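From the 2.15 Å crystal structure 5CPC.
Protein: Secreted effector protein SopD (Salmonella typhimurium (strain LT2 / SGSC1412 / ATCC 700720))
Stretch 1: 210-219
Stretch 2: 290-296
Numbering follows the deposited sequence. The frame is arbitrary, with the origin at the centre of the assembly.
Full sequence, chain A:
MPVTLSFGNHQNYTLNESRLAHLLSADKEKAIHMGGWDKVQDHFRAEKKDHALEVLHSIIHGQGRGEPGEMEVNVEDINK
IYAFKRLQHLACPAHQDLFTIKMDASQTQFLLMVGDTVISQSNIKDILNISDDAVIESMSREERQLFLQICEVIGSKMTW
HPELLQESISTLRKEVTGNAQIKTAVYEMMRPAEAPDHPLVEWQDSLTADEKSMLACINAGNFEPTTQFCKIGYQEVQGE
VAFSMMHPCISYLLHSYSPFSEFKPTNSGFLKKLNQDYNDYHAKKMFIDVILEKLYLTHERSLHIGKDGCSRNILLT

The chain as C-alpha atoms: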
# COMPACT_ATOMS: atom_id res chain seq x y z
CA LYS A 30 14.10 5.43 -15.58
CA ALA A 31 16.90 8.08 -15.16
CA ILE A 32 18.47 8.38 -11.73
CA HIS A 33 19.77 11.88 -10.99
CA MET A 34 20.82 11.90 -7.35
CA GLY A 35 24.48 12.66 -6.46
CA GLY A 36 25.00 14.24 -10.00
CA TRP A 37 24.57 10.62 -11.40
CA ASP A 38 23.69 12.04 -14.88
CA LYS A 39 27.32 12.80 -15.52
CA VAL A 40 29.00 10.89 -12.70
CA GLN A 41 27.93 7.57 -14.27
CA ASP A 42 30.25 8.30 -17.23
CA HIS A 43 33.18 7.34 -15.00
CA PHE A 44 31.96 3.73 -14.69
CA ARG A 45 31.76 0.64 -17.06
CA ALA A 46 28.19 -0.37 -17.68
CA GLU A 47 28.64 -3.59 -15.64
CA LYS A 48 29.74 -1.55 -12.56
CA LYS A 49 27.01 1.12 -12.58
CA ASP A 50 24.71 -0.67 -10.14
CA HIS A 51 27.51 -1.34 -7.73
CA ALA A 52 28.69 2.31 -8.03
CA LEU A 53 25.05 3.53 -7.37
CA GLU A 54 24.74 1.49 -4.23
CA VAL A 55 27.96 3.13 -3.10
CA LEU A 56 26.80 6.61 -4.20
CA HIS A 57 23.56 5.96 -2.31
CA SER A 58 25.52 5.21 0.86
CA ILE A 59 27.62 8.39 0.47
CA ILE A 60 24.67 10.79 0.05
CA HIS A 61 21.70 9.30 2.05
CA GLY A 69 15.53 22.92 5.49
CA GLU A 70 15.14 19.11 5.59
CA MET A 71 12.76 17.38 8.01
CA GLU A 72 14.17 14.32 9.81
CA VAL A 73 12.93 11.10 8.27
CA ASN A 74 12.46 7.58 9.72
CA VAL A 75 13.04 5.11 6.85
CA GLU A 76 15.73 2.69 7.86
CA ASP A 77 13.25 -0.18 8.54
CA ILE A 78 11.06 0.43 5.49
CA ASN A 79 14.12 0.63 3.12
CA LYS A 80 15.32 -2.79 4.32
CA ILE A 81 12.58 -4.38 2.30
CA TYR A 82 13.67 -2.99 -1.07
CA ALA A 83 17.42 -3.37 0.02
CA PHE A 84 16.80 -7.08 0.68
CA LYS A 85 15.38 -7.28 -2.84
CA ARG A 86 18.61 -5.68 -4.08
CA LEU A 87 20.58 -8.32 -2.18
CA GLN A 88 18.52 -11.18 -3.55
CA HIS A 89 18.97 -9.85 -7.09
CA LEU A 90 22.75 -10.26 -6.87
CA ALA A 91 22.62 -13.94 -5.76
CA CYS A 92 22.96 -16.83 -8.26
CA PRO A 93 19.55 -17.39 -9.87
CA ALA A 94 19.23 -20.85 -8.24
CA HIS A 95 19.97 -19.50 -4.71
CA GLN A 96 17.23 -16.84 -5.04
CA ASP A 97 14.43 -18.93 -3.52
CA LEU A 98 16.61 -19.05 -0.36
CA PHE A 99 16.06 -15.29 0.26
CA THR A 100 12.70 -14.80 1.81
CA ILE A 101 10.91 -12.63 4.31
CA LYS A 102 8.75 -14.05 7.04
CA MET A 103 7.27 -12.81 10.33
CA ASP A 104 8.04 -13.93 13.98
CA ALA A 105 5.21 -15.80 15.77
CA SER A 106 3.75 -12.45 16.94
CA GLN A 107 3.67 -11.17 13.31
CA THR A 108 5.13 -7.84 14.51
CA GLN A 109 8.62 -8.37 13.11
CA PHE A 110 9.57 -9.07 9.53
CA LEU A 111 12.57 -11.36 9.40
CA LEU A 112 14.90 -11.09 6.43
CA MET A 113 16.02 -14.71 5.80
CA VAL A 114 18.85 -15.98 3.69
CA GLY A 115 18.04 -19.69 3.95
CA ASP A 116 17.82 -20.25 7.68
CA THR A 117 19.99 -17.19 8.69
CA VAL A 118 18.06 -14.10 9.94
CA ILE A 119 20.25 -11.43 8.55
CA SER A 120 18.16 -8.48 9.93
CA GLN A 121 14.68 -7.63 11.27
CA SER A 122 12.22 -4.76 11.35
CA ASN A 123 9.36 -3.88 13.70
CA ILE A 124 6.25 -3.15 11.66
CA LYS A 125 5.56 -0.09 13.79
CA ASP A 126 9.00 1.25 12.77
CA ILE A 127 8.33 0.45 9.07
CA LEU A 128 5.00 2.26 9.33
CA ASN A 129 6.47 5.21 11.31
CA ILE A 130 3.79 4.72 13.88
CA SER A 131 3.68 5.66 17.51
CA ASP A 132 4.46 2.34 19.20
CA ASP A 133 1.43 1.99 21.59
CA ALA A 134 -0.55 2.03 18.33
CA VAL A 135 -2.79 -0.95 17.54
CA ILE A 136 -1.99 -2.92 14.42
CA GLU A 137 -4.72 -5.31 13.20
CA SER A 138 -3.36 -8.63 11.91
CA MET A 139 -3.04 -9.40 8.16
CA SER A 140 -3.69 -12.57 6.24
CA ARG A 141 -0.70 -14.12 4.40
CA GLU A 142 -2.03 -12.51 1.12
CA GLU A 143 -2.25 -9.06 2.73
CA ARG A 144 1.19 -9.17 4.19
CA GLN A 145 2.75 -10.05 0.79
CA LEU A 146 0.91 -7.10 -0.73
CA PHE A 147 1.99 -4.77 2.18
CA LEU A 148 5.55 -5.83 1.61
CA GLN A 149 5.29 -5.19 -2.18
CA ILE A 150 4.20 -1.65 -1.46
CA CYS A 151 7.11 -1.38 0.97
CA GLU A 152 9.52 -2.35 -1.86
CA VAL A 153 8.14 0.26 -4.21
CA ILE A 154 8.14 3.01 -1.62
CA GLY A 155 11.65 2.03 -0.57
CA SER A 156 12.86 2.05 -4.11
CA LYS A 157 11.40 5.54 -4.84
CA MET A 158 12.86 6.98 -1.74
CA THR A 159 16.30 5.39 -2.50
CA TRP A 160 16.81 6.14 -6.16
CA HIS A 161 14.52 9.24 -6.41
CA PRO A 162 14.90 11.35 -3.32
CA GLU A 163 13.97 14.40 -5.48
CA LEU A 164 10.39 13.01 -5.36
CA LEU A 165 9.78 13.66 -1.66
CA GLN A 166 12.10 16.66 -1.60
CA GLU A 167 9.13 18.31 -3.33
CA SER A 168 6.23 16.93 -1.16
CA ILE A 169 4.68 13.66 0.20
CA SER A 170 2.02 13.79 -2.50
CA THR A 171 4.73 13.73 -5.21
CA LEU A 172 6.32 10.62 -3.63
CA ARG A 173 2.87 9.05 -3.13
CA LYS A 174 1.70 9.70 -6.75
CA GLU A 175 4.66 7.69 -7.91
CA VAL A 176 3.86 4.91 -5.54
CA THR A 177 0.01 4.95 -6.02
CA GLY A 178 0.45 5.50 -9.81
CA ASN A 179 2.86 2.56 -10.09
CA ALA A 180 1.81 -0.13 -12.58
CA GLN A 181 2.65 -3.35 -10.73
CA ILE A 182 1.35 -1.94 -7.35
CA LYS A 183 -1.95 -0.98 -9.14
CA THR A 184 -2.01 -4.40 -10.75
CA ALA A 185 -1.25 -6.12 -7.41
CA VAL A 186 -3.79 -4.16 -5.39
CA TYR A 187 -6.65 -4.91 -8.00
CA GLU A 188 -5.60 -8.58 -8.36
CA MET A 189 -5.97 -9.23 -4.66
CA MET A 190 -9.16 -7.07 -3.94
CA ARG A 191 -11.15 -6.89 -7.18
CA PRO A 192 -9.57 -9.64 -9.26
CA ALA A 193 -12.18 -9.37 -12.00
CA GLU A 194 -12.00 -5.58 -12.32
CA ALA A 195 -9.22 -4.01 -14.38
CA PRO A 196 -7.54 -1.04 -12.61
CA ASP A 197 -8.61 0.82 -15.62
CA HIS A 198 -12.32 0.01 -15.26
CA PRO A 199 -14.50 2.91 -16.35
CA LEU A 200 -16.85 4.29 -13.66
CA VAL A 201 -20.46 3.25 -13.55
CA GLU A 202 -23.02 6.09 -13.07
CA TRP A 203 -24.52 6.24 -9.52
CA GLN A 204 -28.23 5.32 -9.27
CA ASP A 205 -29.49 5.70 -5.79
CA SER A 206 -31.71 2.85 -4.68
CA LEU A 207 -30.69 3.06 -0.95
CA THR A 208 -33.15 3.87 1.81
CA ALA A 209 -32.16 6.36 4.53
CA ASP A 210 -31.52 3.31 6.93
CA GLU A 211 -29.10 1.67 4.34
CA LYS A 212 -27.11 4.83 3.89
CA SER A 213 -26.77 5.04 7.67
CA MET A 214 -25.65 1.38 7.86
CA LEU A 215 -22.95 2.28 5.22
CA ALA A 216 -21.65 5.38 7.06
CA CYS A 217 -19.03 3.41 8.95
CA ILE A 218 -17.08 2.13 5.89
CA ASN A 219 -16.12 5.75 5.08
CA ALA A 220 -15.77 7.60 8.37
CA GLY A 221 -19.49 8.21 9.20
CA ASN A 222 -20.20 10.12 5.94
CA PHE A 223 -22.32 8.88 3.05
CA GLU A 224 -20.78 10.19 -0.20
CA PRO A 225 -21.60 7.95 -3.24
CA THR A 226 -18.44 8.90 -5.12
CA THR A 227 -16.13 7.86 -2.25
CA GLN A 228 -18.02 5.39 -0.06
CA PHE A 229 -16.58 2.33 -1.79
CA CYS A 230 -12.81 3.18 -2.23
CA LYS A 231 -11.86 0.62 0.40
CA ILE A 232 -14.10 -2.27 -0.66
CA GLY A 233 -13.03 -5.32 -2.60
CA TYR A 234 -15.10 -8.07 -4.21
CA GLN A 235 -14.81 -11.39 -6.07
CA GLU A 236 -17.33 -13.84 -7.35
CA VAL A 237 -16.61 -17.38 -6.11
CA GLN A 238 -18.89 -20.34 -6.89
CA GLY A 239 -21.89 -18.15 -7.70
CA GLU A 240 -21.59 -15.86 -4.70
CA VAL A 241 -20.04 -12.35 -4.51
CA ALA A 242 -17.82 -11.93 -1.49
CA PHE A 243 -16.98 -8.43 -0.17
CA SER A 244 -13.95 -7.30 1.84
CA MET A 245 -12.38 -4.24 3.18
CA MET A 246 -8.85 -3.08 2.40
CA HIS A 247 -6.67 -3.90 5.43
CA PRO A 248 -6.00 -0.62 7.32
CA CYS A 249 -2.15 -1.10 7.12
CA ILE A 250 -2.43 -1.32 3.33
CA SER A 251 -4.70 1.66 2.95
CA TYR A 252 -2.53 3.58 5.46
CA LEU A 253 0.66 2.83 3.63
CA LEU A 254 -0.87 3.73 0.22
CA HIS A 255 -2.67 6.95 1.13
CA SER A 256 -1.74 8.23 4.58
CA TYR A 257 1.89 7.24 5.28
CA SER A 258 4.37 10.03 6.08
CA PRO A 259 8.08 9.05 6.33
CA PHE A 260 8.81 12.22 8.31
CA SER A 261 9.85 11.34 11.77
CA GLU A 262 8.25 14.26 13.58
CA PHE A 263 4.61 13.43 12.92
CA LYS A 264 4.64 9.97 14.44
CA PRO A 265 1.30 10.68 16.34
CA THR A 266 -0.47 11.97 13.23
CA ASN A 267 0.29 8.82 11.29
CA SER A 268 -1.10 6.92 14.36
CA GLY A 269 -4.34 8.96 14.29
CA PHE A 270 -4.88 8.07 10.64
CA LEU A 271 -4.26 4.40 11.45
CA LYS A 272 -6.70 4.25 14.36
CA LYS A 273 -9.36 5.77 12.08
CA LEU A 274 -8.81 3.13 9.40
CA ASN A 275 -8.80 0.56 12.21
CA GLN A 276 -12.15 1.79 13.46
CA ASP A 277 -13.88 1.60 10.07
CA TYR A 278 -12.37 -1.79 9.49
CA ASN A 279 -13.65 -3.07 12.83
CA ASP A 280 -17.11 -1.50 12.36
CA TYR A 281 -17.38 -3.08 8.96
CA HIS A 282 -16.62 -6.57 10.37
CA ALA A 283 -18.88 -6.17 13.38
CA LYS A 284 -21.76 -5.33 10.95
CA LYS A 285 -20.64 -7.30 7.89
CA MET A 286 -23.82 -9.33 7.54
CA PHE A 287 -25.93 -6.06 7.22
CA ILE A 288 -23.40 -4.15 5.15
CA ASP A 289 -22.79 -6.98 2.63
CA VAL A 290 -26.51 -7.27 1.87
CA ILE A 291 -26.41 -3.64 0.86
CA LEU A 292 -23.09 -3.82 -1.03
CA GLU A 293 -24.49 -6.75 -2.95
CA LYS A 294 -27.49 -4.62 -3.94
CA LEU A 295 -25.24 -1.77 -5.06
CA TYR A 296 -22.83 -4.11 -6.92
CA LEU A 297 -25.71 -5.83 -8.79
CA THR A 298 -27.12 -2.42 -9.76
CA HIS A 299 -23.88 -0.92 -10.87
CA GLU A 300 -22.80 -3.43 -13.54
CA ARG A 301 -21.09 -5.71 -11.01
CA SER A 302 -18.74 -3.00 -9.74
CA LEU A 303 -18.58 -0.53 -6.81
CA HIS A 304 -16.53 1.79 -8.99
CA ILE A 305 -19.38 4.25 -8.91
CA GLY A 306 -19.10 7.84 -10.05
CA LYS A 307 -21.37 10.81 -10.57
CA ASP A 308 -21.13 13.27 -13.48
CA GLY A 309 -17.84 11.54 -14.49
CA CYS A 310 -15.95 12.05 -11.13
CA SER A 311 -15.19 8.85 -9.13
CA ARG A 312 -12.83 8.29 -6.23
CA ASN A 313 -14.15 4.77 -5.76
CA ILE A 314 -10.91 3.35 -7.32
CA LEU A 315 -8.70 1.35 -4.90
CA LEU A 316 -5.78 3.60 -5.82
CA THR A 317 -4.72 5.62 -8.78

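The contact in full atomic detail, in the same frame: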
# COMPACT_ATOMS: atom_id res chain seq x y z
N ASP A 210 -32.15 4.31 5.99
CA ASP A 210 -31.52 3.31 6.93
C ASP A 210 -30.21 2.67 6.34
O ASP A 210 -29.19 2.54 7.04
CB ASP A 210 -32.54 2.21 7.37
CG ASP A 210 -33.66 2.79 8.31
OD1 ASP A 210 -33.45 3.84 8.96
OD2 ASP A 210 -34.77 2.24 8.36
N GLU A 211 -30.28 2.25 5.06
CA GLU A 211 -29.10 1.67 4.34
C GLU A 211 -27.91 2.63 4.25
O GLU A 211 -26.75 2.24 4.47
CB GLU A 211 -29.56 1.17 2.95
CG GLU A 211 -30.55 -0.01 3.18
CD GLU A 211 -31.08 -0.60 1.90
OE1 GLU A 211 -31.30 0.13 0.93
OE2 GLU A 211 -31.30 -1.82 1.89
N LYS A 212 -28.18 3.89 3.94
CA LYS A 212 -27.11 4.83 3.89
C LYS A 212 -26.49 5.03 5.26
O LYS A 212 -25.25 5.15 5.36
CB LYS A 212 -27.59 6.15 3.33
CG LYS A 212 -28.04 6.11 1.91
CD LYS A 212 -28.53 7.53 1.47
CE LYS A 212 -29.20 7.42 0.10
NZ LYS A 212 -29.76 8.70 -0.34
N SER A 213 -27.32 5.08 6.30
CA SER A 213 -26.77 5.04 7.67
C SER A 213 -25.91 3.81 7.98
O SER A 213 -24.87 3.94 8.55
CB SER A 213 -27.89 5.09 8.72
OG SER A 213 -28.43 6.39 8.81
N MET A 214 -26.42 2.62 7.67
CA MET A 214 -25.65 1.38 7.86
C MET A 214 -24.28 1.47 7.14
O MET A 214 -23.29 0.97 7.69
CB MET A 214 -26.46 0.18 7.33
CG MET A 214 -25.86 -1.21 7.67
SD MET A 214 -25.30 -1.42 9.37
CE MET A 214 -26.88 -1.85 10.15
N LEU A 215 -24.22 2.11 5.96
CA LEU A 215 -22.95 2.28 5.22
C LEU A 215 -21.95 3.34 5.78
O LEU A 215 -20.80 3.40 5.35
CB LEU A 215 -23.18 2.61 3.74
CG LEU A 215 -23.83 1.59 2.83
CD1 LEU A 215 -23.79 2.02 1.32
CD2 LEU A 215 -23.23 0.22 3.00
N ALA A 216 -22.42 4.21 6.65
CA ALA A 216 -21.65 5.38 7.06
C ALA A 216 -20.25 4.98 7.59
O ALA A 216 -19.24 5.60 7.27
CB ALA A 216 -22.47 6.17 8.14
N CYS A 217 -20.20 3.87 8.32
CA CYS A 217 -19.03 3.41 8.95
C CYS A 217 -17.89 2.95 8.02
O CYS A 217 -16.76 2.94 8.45
CB CYS A 217 -19.42 2.31 9.91
SG CYS A 217 -19.73 0.70 9.16
N ILE A 218 -18.18 2.56 6.78
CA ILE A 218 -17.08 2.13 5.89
C ILE A 218 -16.34 3.29 5.26
O ILE A 218 -15.49 3.06 4.41
CB ILE A 218 -17.53 1.18 4.73
CG1 ILE A 218 -18.51 1.90 3.79
CG2 ILE A 218 -18.08 -0.08 5.34
CD1 ILE A 218 -18.92 1.12 2.50
N ASN A 219 -16.71 4.52 5.64
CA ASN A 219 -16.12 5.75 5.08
C ASN A 219 -16.26 6.88 6.10
O ASN A 219 -16.65 8.01 5.78
CB ASN A 219 -16.76 6.10 3.73
CG ASN A 219 -16.17 7.36 3.08
OD1 ASN A 219 -15.03 7.74 3.35
ND2 ASN A 219 -16.98 8.03 2.23
N VAL A 290 -25.20 -7.26 2.56
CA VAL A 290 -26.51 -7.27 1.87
C VAL A 290 -26.63 -6.03 1.03
O VAL A 290 -27.05 -6.07 -0.13
CB VAL A 290 -27.72 -7.35 2.93
CG1 VAL A 290 -29.06 -7.19 2.28
CG2 VAL A 290 -27.70 -8.65 3.63
N ILE A 291 -26.27 -4.89 1.59
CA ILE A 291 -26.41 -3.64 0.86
C ILE A 291 -25.37 -3.44 -0.26
O ILE A 291 -25.68 -2.95 -1.35
CB ILE A 291 -26.24 -2.42 1.90
CG1 ILE A 291 -27.32 -2.47 3.00
CG2 ILE A 291 -26.34 -1.11 1.13
CD1 ILE A 291 -27.01 -1.63 4.24
N LEU A 292 -24.12 -3.78 0.01
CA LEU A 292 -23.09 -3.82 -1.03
C LEU A 292 -23.53 -4.67 -2.17
O LEU A 292 -23.40 -4.29 -3.34
CB LEU A 292 -21.75 -4.37 -0.40
CG LEU A 292 -21.15 -3.44 0.66
CD1 LEU A 292 -19.88 -4.01 1.25
CD2 LEU A 292 -20.90 -1.99 0.16
N GLU A 293 -24.09 -5.84 -1.86
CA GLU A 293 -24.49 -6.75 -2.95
C GLU A 293 -25.51 -6.07 -3.84
O GLU A 293 -25.45 -6.21 -5.09
CB GLU A 293 -25.08 -8.08 -2.44
CG GLU A 293 -25.46 -9.00 -3.60
CD GLU A 293 -26.37 -10.13 -3.21
OE1 GLU A 293 -26.18 -11.22 -3.76
OE2 GLU A 293 -27.29 -9.96 -2.38
N LYS A 294 -26.42 -5.31 -3.20
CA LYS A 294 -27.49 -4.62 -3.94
C LYS A 294 -26.86 -3.58 -4.82
O LYS A 294 -27.21 -3.49 -5.99
CB LYS A 294 -28.52 -3.99 -2.96
CG LYS A 294 -29.49 -2.90 -3.54
CD LYS A 294 -30.48 -2.24 -2.40
CE LYS A 294 -31.37 -3.25 -1.65
NZ LYS A 294 -30.85 -3.73 -0.26
N LEU A 295 -25.94 -2.80 -4.28
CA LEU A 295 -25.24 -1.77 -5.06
C LEU A 295 -24.40 -2.39 -6.21
O LEU A 295 -24.40 -1.90 -7.36
CB LEU A 295 -24.34 -1.00 -4.11
CG LEU A 295 -25.04 -0.13 -3.06
CD1 LEU A 295 -24.02 0.51 -2.09
CD2 LEU A 295 -25.79 0.93 -3.84
N TYR A 296 -23.73 -3.50 -5.93
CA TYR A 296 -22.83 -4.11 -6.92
C TYR A 296 -23.67 -4.60 -8.08
O TYR A 296 -23.33 -4.34 -9.22
CB TYR A 296 -22.10 -5.25 -6.23
CG TYR A 296 -21.28 -6.22 -7.07
CD1 TYR A 296 -19.96 -5.97 -7.32
CD2 TYR A 296 -21.81 -7.46 -7.47
CE1 TYR A 296 -19.15 -6.89 -8.03
CE2 TYR A 296 -21.00 -8.41 -8.18
CZ TYR A 296 -19.68 -8.09 -8.46
OH TYR A 296 -18.88 -8.95 -9.14

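Two helical segments, 74 or more residues apart in sequence wherever they touch, cross here at a steep angle: the N-to-C directions of helices 210-215 and 290-296 differ by 111°, and their axes come no closer than 10.8 Å. A crossing this steep confines contact to a short patch. The backbones come nearest at E211 and I291, whose CA atoms lie 6.9 Å apart, and the whole patch buries 330 Å², both sides summed. The rule it follows is a simple one: aliphatic side chains fill the space between the helices, and one charged pair bridges them beside that filling.

I291 is the centrepiece, with more of its area covered by the other stretch than any other residue here. Its CA-to-CB bond points toward the first helix, and chi1 m with chi2 t extends the chain so that CD1 reaches the E211-M214 turn. There I291 CD1 lies 3.6 Å from M214 CB and 3.9 Å from the backbone E211 O. That oxygen already accepts a hydrogen bond from L215 N at 2.9 Å, so the methyl packs against a carbonyl whose polar need is met within its own helix. The same side chain also packs against L215, with I291 CG2 3.9 Å from L215 CD2 and I291 CD1 4.4 Å from the same atom. The branched side chain thus presents a broad apolar face from one helical position.

In the mt rotamer both methyls of L215 lie against I291 CG2, L215 CD2 at 3.9 Å and L215 CD1 at 4.0 Å. L215 CD1 also lies 3.7 Å from L295 CD1, and L215 CD2 lies 4.3 Å from L292 CD2. L292 and L295 share the mt rotamer. L292 starts sideways, yet this conformation brings its end nearer the first stretch; L295 already points toward it. All three leucines are buried, as suits side chains with nothing polar to satisfy.

Beyond the helix, the 3-10 segment adds I218, buried and directed toward the partner. Its p chi1 and t chi2 leave CD1 4.4 Å from L292 CD2, a looser contact at the margin of the apolar patch. M214 contributes differently: its CB makes the close contact with I291, but chi1 t followed by chi2 p and chi3 p leads the thioether end away from the second helix. A long, flexible side chain can pack here through its base and spend its tip in another direction.

The polar link is E211 with K294. E211 takes chi1 m and chi2 t, projecting its carboxylate along the way to the other helix. K294 begins t, t, then bends at chi3 m, with chi4 at 98° between wells, to bring NZ 2.9 Å from E211 OE2 in a hydrogen-bonded salt bridge. E211 OE1 is hydrogen-bonded to a residue just outside the stretch, so both carboxylate oxygens are engaged. Both residues are partly exposed, a setting where long charged side chains can bridge the helices without being fully buried.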